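Local structure of dTDP-4-amino-4,6-dideoxyglucose formyltransferase (Shewanella sp. FDAARGOS_354, 6V2T) at residues I145-E150 against D154-F159. The protein probably transfers a formyl group from a folate cofactor to the 4-amino group of dTDP-4-amino-4,6-dideoxyglucose, a sugar linked to O-antigen synthesis. Sequence-based numbering, arbitrary orientation.
Sequences IHLMNE and DGAILF. With FOL (folic acid), chain H.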
loop_
_atom_site.group_PDB
_atom_site.type_symbol
_atom_site.label_atom_id
_atom_site.label_comp_id
_atom_site.label_asym_id
_atom_site.label_seq_id
_atom_site.Cartn_x
_atom_site.Cartn_y
_atom_site.Cartn_z
ATOM N N ILE B 145 -30.076 7.512 6.018
ATOM C CA ILE B 145 -30.772 7.569 7.333
ATOM C C ILE B 145 -32.185 7.032 7.111
ATOM O O ILE B 145 -32.921 7.618 6.269
ATOM C CB ILE B 145 -30.767 8.994 7.904
ATOM C CG1 ILE B 145 -29.338 9.530 7.970
ATOM C CG2 ILE B 145 -31.427 8.993 9.270
ATOM C CD1 ILE B 145 -29.240 10.905 8.599
ATOM N N HIS B 146 -32.515 5.922 7.769
ATOM C CA HIS B 146 -33.775 5.177 7.491
ATOM C C HIS B 146 -34.411 4.701 8.785
ATOM O O HIS B 146 -33.696 4.525 9.807
ATOM C CB HIS B 146 -33.479 4.049 6.487
ATOM C CG HIS B 146 -32.605 2.974 7.043
ATOM N ND1 HIS B 146 -33.126 1.871 7.687
ATOM C CD2 HIS B 146 -31.273 2.804 7.051
ATOM C CE1 HIS B 146 -32.137 1.085 8.073
ATOM N NE2 HIS B 146 -31.004 1.622 7.704
ATOM N N LEU B 147 -35.731 4.567 8.772
ATOM C CA LEU B 147 -36.477 3.876 9.845
ATOM C C LEU B 147 -36.025 2.410 9.835
ATOM O O LEU B 147 -35.788 1.877 8.751
ATOM C CB LEU B 147 -37.984 4.008 9.578
ATOM C CG LEU B 147 -38.583 5.389 9.855
ATOM C CD1 LEU B 147 -40.022 5.473 9.357
ATOM C CD2 LEU B 147 -38.523 5.714 11.332
ATOM N N MET B 148 -35.881 1.802 11.011
ATOM C CA MET B 148 -35.483 0.393 11.172
ATOM C C MET B 148 -36.751 -0.462 11.274
ATOM O O MET B 148 -37.613 -0.148 12.107
ATOM C CB MET B 148 -34.603 0.213 12.405
ATOM C CG MET B 148 -33.412 1.130 12.351
ATOM S SD MET B 148 -32.492 1.289 13.875
ATOM C CE MET B 148 -31.807 -0.356 14.046
ATOM N N ASN B 149 -36.901 -1.417 10.346
ATOM C CA ASN B 149 -37.908 -2.505 10.439
ATOM C C ASN B 149 -37.159 -3.757 10.916
ATOM O O ASN B 149 -36.013 -3.659 11.351
ATOM C CB ASN B 149 -38.702 -2.657 9.125
ATOM C CG ASN B 149 -37.856 -3.059 7.938
ATOM O OD1 ASN B 149 -36.787 -3.630 8.096
ATOM N ND2 ASN B 149 -38.319 -2.763 6.731
ATOM N N GLU B 150 -37.790 -4.905 10.801
ATOM C CA GLU B 150 -37.256 -6.199 11.267
ATOM C C GLU B 150 -36.127 -6.673 10.356
ATOM O O GLU B 150 -35.320 -7.431 10.853
ATOM C CB GLU B 150 -38.381 -7.232 11.242
ATOM C CG GLU B 150 -39.510 -6.905 12.184
ATOM C CD GLU B 150 -40.577 -7.984 12.185
ATOM O OE1 GLU B 150 -40.225 -9.146 11.918
ATOM O OE2 GLU B 150 -41.739 -7.653 12.423
ATOM N N ASP B 154 -33.294 -1.814 5.572
ATOM C CA ASP B 154 -34.485 -2.109 4.729
ATOM C C ASP B 154 -35.630 -1.109 4.937
ATOM O O ASP B 154 -36.366 -0.938 3.977
ATOM C CB ASP B 154 -35.010 -3.513 4.989
ATOM C CG ASP B 154 -36.079 -3.922 3.978
ATOM O OD1 ASP B 154 -37.230 -3.965 4.378
ATOM O OD2 ASP B 154 -35.732 -4.080 2.777
ATOM N N GLY B 155 -35.746 -0.431 6.094
ATOM C CA GLY B 155 -36.880 0.456 6.416
ATOM C C GLY B 155 -36.895 1.753 5.606
ATOM O O GLY B 155 -35.920 2.007 4.878
ATOM N N ALA B 156 -37.952 2.560 5.745
ATOM C CA ALA B 156 -38.235 3.744 4.896
ATOM C C ALA B 156 -37.065 4.731 4.996
ATOM O O ALA B 156 -36.620 5.018 6.111
ATOM C CB ALA B 156 -39.527 4.407 5.279
ATOM N N ILE B 157 -36.582 5.184 3.849
ATOM C CA ILE B 157 -35.510 6.206 3.724
ATOM C C ILE B 157 -36.085 7.541 4.186
ATOM O O ILE B 157 -37.164 7.940 3.684
ATOM C CB ILE B 157 -34.968 6.247 2.285
ATOM C CG1 ILE B 157 -34.405 4.876 1.897
ATOM C CG2 ILE B 157 -33.932 7.344 2.140
ATOM C CD1 ILE B 157 -34.016 4.783 0.470
ATOM N N LEU B 158 -35.397 8.179 5.139
ATOM C CA LEU B 158 -35.709 9.552 5.613
ATOM C C LEU B 158 -34.852 10.577 4.852
ATOM O O LEU B 158 -35.407 11.576 4.300
ATOM C CB LEU B 158 -35.465 9.573 7.129
ATOM C CG LEU B 158 -36.242 8.525 7.919
ATOM C CD1 LEU B 158 -36.159 8.752 9.418
ATOM C CD2 LEU B 158 -37.712 8.524 7.492
ATOM N N PHE B 159 -33.539 10.385 4.844
ATOM C CA PHE B 159 -32.575 11.250 4.129
ATOM C C PHE B 159 -31.506 10.354 3.541
ATOM O O PHE B 159 -31.166 9.365 4.218
ATOM C CB PHE B 159 -31.919 12.241 5.089
ATOM C CG PHE B 159 -32.915 13.120 5.786
ATOM C CD1 PHE B 159 -33.446 14.240 5.158
ATOM C CD2 PHE B 159 -33.342 12.811 7.056
ATOM C CE1 PHE B 159 -34.375 15.039 5.813
ATOM C CE2 PHE B 159 -34.287 13.601 7.697
ATOM C CZ PHE B 159 -34.782 14.726 7.082
HETATM N N1 FOL H . -31.425 -3.764 13.186
HETATM C C2 FOL H . -32.544 -3.920 12.461
HETATM N NA2 FOL H . -33.524 -4.691 12.922
HETATM N N3 FOL H . -32.717 -3.263 11.275
HETATM C C4 FOL H . -31.731 -2.497 10.782
HETATM O O4 FOL H . -31.981 -1.935 9.683
HETATM C C4A FOL H . -30.563 -2.323 11.518
HETATM N N5 FOL H . -29.531 -1.601 11.080
HETATM C C6 FOL H . -28.177 -1.714 11.635
HETATM C C7 FOL H . -28.319 -1.933 13.153
HETATM N N8 FOL H . -29.341 -2.884 13.498
HETATM C C8A FOL H . -30.444 -2.991 12.741
HETATM C C9 FOL H . -27.251 -2.676 10.802
HETATM N N10 FOL H . -26.274 -3.392 11.626
HETATM C C11 FOL H . -25.090 -7.417 11.293
HETATM C C12 FOL H . -24.605 -6.588 12.306
HETATM C C13 FOL H . -25.002 -5.249 12.388
HETATM C C14 FOL H . -25.901 -4.708 11.491
HETATM C C15 FOL H . -26.404 -5.544 10.500
HETATM C C16 FOL H . -26.006 -6.879 10.399
HETATM C C FOL H . -24.685 -8.871 11.220
HETATM O O FOL H . -24.258 -9.357 12.244
HETATM N N FOL H . -24.854 -9.636 10.138
HETATM O O HOH W 1 -34.522 -1.818 8.510
#
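His146 and the backbone of 154-157 meet where the hairpin of strands 141-147 and 157-163 opens toward bound folic acid. From CB outward, the imidazole meets a different partner at nearly every atom. CB rests 3.3 Å from Ala156 O and near Gly155 O. With CG set between the backbone N and the carbonyl carbon (chi1 67°), the ring swings toward the next peptide, where ND1 donates to Leu147 O at 2.9 Å, from above that carbonyl's plane. At CE1 the ring turns its edge to the pterin, with FOL O4 3.4 Å away and in the ring plane. NE2, the far nitrogen, is hydrogen-bonded to Asn116 OD1, so both ring nitrogens are engaged and the rotation is fixed.

One residue earlier in the strand, Ile145 O accepts from both Leu158 N (2.8 Å) and Phe159 N (3.2 Å), a classic beta bulge; Leu147 N bonds Ala156 O. The Leu147 and Leu158 side chains cross at about a right angle, CG against CD2. Nearer the turn, Asn149 ND2 reaches the anti side of Asp154 OD1 at 2.9 Å, leaving OD2 to a salt bridge with Lys206. One water accepts from Asn149 N and Asp154 N and lies 2.8 Å from FOL O4, to which it probably donates, while Asn149 O takes a bond from FOL NA2. To folate recognition these segments thus bring a backbone carbonyl and a water held by two backbone N-H groups; Asp153 N, Phe104 O and Cys100 O also bond the folate.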